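Local structure of putative uncharacterized protein (Archaeoglobus fulgidus, 4KPP) at residues Gln323-Val328 against Pro373-Lys378. The protein probably exchanges protons for calcium ions across the membrane, as a member of the sodium/calcium exchanger family. Residues are numbered along the deposited sequence; the frame is centred on the assembly and turned at random.
Sequences QSLFAV and PILFAK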
ATOM      1  N   GLN A 323       7.266  -9.471 -10.287  1.00 20.94           N
ATOM      2  CA  GLN A 323       8.028  -8.687  -9.324  1.00 22.53           C
ATOM      3  C   GLN A 323       7.786  -9.185  -7.904  1.00 23.17           C
ATOM      4  O   GLN A 323       8.689  -9.168  -7.067  1.00 25.77           O
ATOM      5  CB  GLN A 323       7.651  -7.207  -9.406  1.00 20.53           C
ATOM      6  CG  GLN A 323       8.494  -6.314  -8.503  1.00 25.93           C
ATOM      7  CD  GLN A 323       7.829  -4.986  -8.202  1.00 26.65           C
ATOM      8  OE1 GLN A 323       6.612  -4.914  -8.040  1.00 27.18           O
ATOM      9  NE2 GLN A 323       8.624  -3.927  -8.130  1.00 23.02           N
ATOM     10  N   SER A 324       6.560  -9.629  -7.642  1.00 19.29           N
ATOM     11  CA  SER A 324       6.174 -10.082  -6.309  1.00 24.33           C
ATOM     12  C   SER A 324       6.781 -11.439  -5.975  1.00 23.29           C
ATOM     13  O   SER A 324       7.090 -11.719  -4.817  1.00 22.54           O
ATOM     14  CB  SER A 324       4.649 -10.129  -6.178  1.00 24.27           C
ATOM     15  OG  SER A 324       4.085  -8.859  -6.456  1.00 26.02           O
ATOM     16  N   LEU A 325       6.948 -12.277  -6.993  1.00 24.73           N
ATOM     17  CA  LEU A 325       7.624 -13.556  -6.829  1.00 26.80           C
ATOM     18  C   LEU A 325       9.070 -13.302  -6.424  1.00 29.72           C
ATOM     19  O   LEU A 325       9.587 -13.909  -5.484  1.00 30.64           O
ATOM     20  CB  LEU A 325       7.599 -14.337  -8.142  1.00 26.20           C
ATOM     21  CG  LEU A 325       7.352 -15.846  -8.073  1.00 30.27           C
ATOM     22  CD1 LEU A 325       8.018 -16.554  -9.253  1.00 27.90           C
ATOM     23  CD2 LEU A 325       7.809 -16.433  -6.743  1.00 29.62           C
ATOM     24  N   PHE A 326       9.714 -12.393  -7.145  1.00 29.11           N
ATOM     25  CA  PHE A 326      11.089 -12.014  -6.868  1.00 29.63           C
ATOM     26  C   PHE A 326      11.223 -11.386  -5.481  1.00 26.93           C
ATOM     27  O   PHE A 326      12.228 -11.585  -4.794  1.00 24.98           O
ATOM     28  CB  PHE A 326      11.590 -11.057  -7.949  1.00 32.10           C
ATOM     29  CG  PHE A 326      13.037 -10.694  -7.815  1.00 33.33           C
ATOM     30  CD1 PHE A 326      14.014 -11.676  -7.841  1.00 32.68           C
ATOM     31  CD2 PHE A 326      13.422  -9.369  -7.670  1.00 33.45           C
ATOM     32  CE1 PHE A 326      15.356 -11.343  -7.720  1.00 36.79           C
ATOM     33  CE2 PHE A 326      14.755  -9.030  -7.551  1.00 33.23           C
ATOM     34  CZ  PHE A 326      15.724 -10.017  -7.575  1.00 37.12           C
ATOM     35  N   ALA A 327      10.202 -10.637  -5.077  1.00 25.97           N
ATOM     36  CA  ALA A 327      10.169 -10.034  -3.750  1.00 29.89           C
ATOM     37  C   ALA A 327      10.115 -11.101  -2.656  1.00 30.28           C
ATOM     38  O   ALA A 327      10.849 -11.026  -1.673  1.00 32.71           O
ATOM     39  CB  ALA A 327       8.988  -9.080  -3.628  1.00 31.59           C
ATOM     40  N   VAL A 328       9.241 -12.088  -2.837  1.00 30.11           N
ATOM     41  CA  VAL A 328       9.124 -13.210  -1.909  1.00 26.93           C
ATOM     42  C   VAL A 328      10.450 -13.953  -1.755  1.00 26.23           C
ATOM     43  O   VAL A 328      10.884 -14.247  -0.639  1.00 26.44           O
ATOM     44  CB  VAL A 328       8.045 -14.211  -2.377  1.00 27.58           C
ATOM     45  CG1 VAL A 328       8.172 -15.531  -1.632  1.00 30.57           C
ATOM     46  CG2 VAL A 328       6.663 -13.623  -2.193  1.00 30.52           C
ATOM     47  N   PRO A 373      16.346 -19.884  -8.905  1.00 39.90           N
ATOM     48  CA  PRO A 373      17.499 -20.455  -8.194  1.00 40.88           C
ATOM     49  C   PRO A 373      17.443 -20.138  -6.705  1.00 38.35           C
ATOM     50  O   PRO A 373      17.826 -20.966  -5.881  1.00 40.65           O
ATOM     51  CB  PRO A 373      18.699 -19.738  -8.825  1.00 39.36           C
ATOM     52  CG  PRO A 373      18.198 -19.148 -10.084  1.00 38.17           C
ATOM     53  CD  PRO A 373      16.761 -18.837  -9.851  1.00 37.77           C
ATOM     54  N   ILE A 374      16.968 -18.941  -6.374  1.00 35.55           N
ATOM     55  CA  ILE A 374      16.833 -18.528  -4.986  1.00 34.18           C
ATOM     56  C   ILE A 374      15.810 -19.400  -4.271  1.00 33.11           C
ATOM     57  O   ILE A 374      16.086 -19.934  -3.197  1.00 33.89           O
ATOM     58  CB  ILE A 374      16.422 -17.047  -4.872  1.00 34.37           C
ATOM     59  CG1 ILE A 374      17.473 -16.150  -5.530  1.00 34.51           C
ATOM     60  CG2 ILE A 374      16.227 -16.657  -3.413  1.00 34.02           C
ATOM     61  CD1 ILE A 374      17.151 -14.671  -5.457  1.00 34.40           C
ATOM     62  N   LEU A 375      14.633 -19.545  -4.875  1.00 30.54           N
ATOM     63  CA  LEU A 375      13.580 -20.398  -4.327  1.00 32.48           C
ATOM     64  C   LEU A 375      14.062 -21.834  -4.138  1.00 35.65           C
ATOM     65  O   LEU A 375      13.688 -22.499  -3.171  1.00 38.13           O
ATOM     66  CB  LEU A 375      12.348 -20.391  -5.236  1.00 32.88           C
ATOM     67  CG  LEU A 375      11.603 -19.066  -5.400  1.00 33.18           C
ATOM     68  CD1 LEU A 375      10.556 -19.170  -6.503  1.00 35.11           C
ATOM     69  CD2 LEU A 375      10.964 -18.643  -4.086  1.00 29.67           C
ATOM     70  N   PHE A 376      14.896 -22.305  -5.059  1.00 34.63           N
ATOM     71  CA  PHE A 376      15.401 -23.673  -5.002  1.00 38.22           C
ATOM     72  C   PHE A 376      16.497 -23.841  -3.954  1.00 41.71           C
ATOM     73  O   PHE A 376      16.617 -24.902  -3.343  1.00 45.97           O
ATOM     74  CB  PHE A 376      15.910 -24.123  -6.373  1.00 40.97           C
ATOM     75  N   ALA A 377      17.293 -22.797  -3.748  1.00 40.87           N
ATOM     76  CA  ALA A 377      18.364 -22.847  -2.752  1.00 42.41           C
ATOM     77  C   ALA A 377      17.849 -22.575  -1.338  1.00 41.42           C
ATOM     78  O   ALA A 377      18.486 -22.950  -0.356  1.00 42.01           O
ATOM     79  CB  ALA A 377      19.477 -21.873  -3.113  1.00 40.49           C
ATOM     80  N   LYS A 378      16.697 -21.921  -1.242  1.00 40.93           N
ATOM     81  CA  LYS A 378      16.130 -21.553   0.049  1.00 39.95           C
ATOM     82  C   LYS A 378      14.821 -22.290   0.293  1.00 38.60           C
ATOM     83  O   LYS A 378      13.904 -21.753   0.914  1.00 38.91           O
ATOM     84  CB  LYS A 378      15.883 -20.044   0.109  1.00 41.69           C
ATOM     85  CG  LYS A 378      17.100 -19.193  -0.206  1.00 41.83           C
ATOM     86  CD  LYS A 378      18.150 -19.303   0.881  1.00 47.74           C
ATOM     87  CE  LYS A 378      19.393 -18.510   0.515  1.00 53.90           C
ATOM     88  NZ  LYS A 378      19.059 -17.107   0.137  1.00 57.03           N
TER
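Leu325 and Leu375 meet by their methyl ends. Leu325 CD2 lies 3.9 Å from Leu375 CD1, and the two side chains cross at about a right angle. Leu375 points toward helix 311-331 from its first bond. Its CG stands anti to the carbonyl carbon, beside the backbone N (chi1 -64°), and this carries the CD1 methyl across to Leu325. Leu325 starts out in another direction, and only its end turns to the contact.

The second pair is looser. Phe326 leaves its helix pointing away from 373-378, with CG anti to the backbone N (chi1 -175°). The length of the side chain brings the ring back, and CE1 comes 4.4 Å from Ile374 CD1. The methyl approaches the ring obliquely. Ile374 points toward 323-328.

The backbones stay well apart, with Phe326 CA 8.9 Å from Ile374 CA. Leu325 and Phe326 also touch Ser371, one turn earlier on helix 357-377. Leu325 also packs on Phe146 of helix 138-152.

The contact joins the last turn of helix 357-377 to the helix that carries the calcium ligand Ile330. The calcium ion lies about 7 Å from the Ile374 side chain. The contact is wholly apolar, made by methyl groups and one aromatic ring. It therefore rests on dispersion and burial of hydrocarbon, without polar pairing to fix its direction.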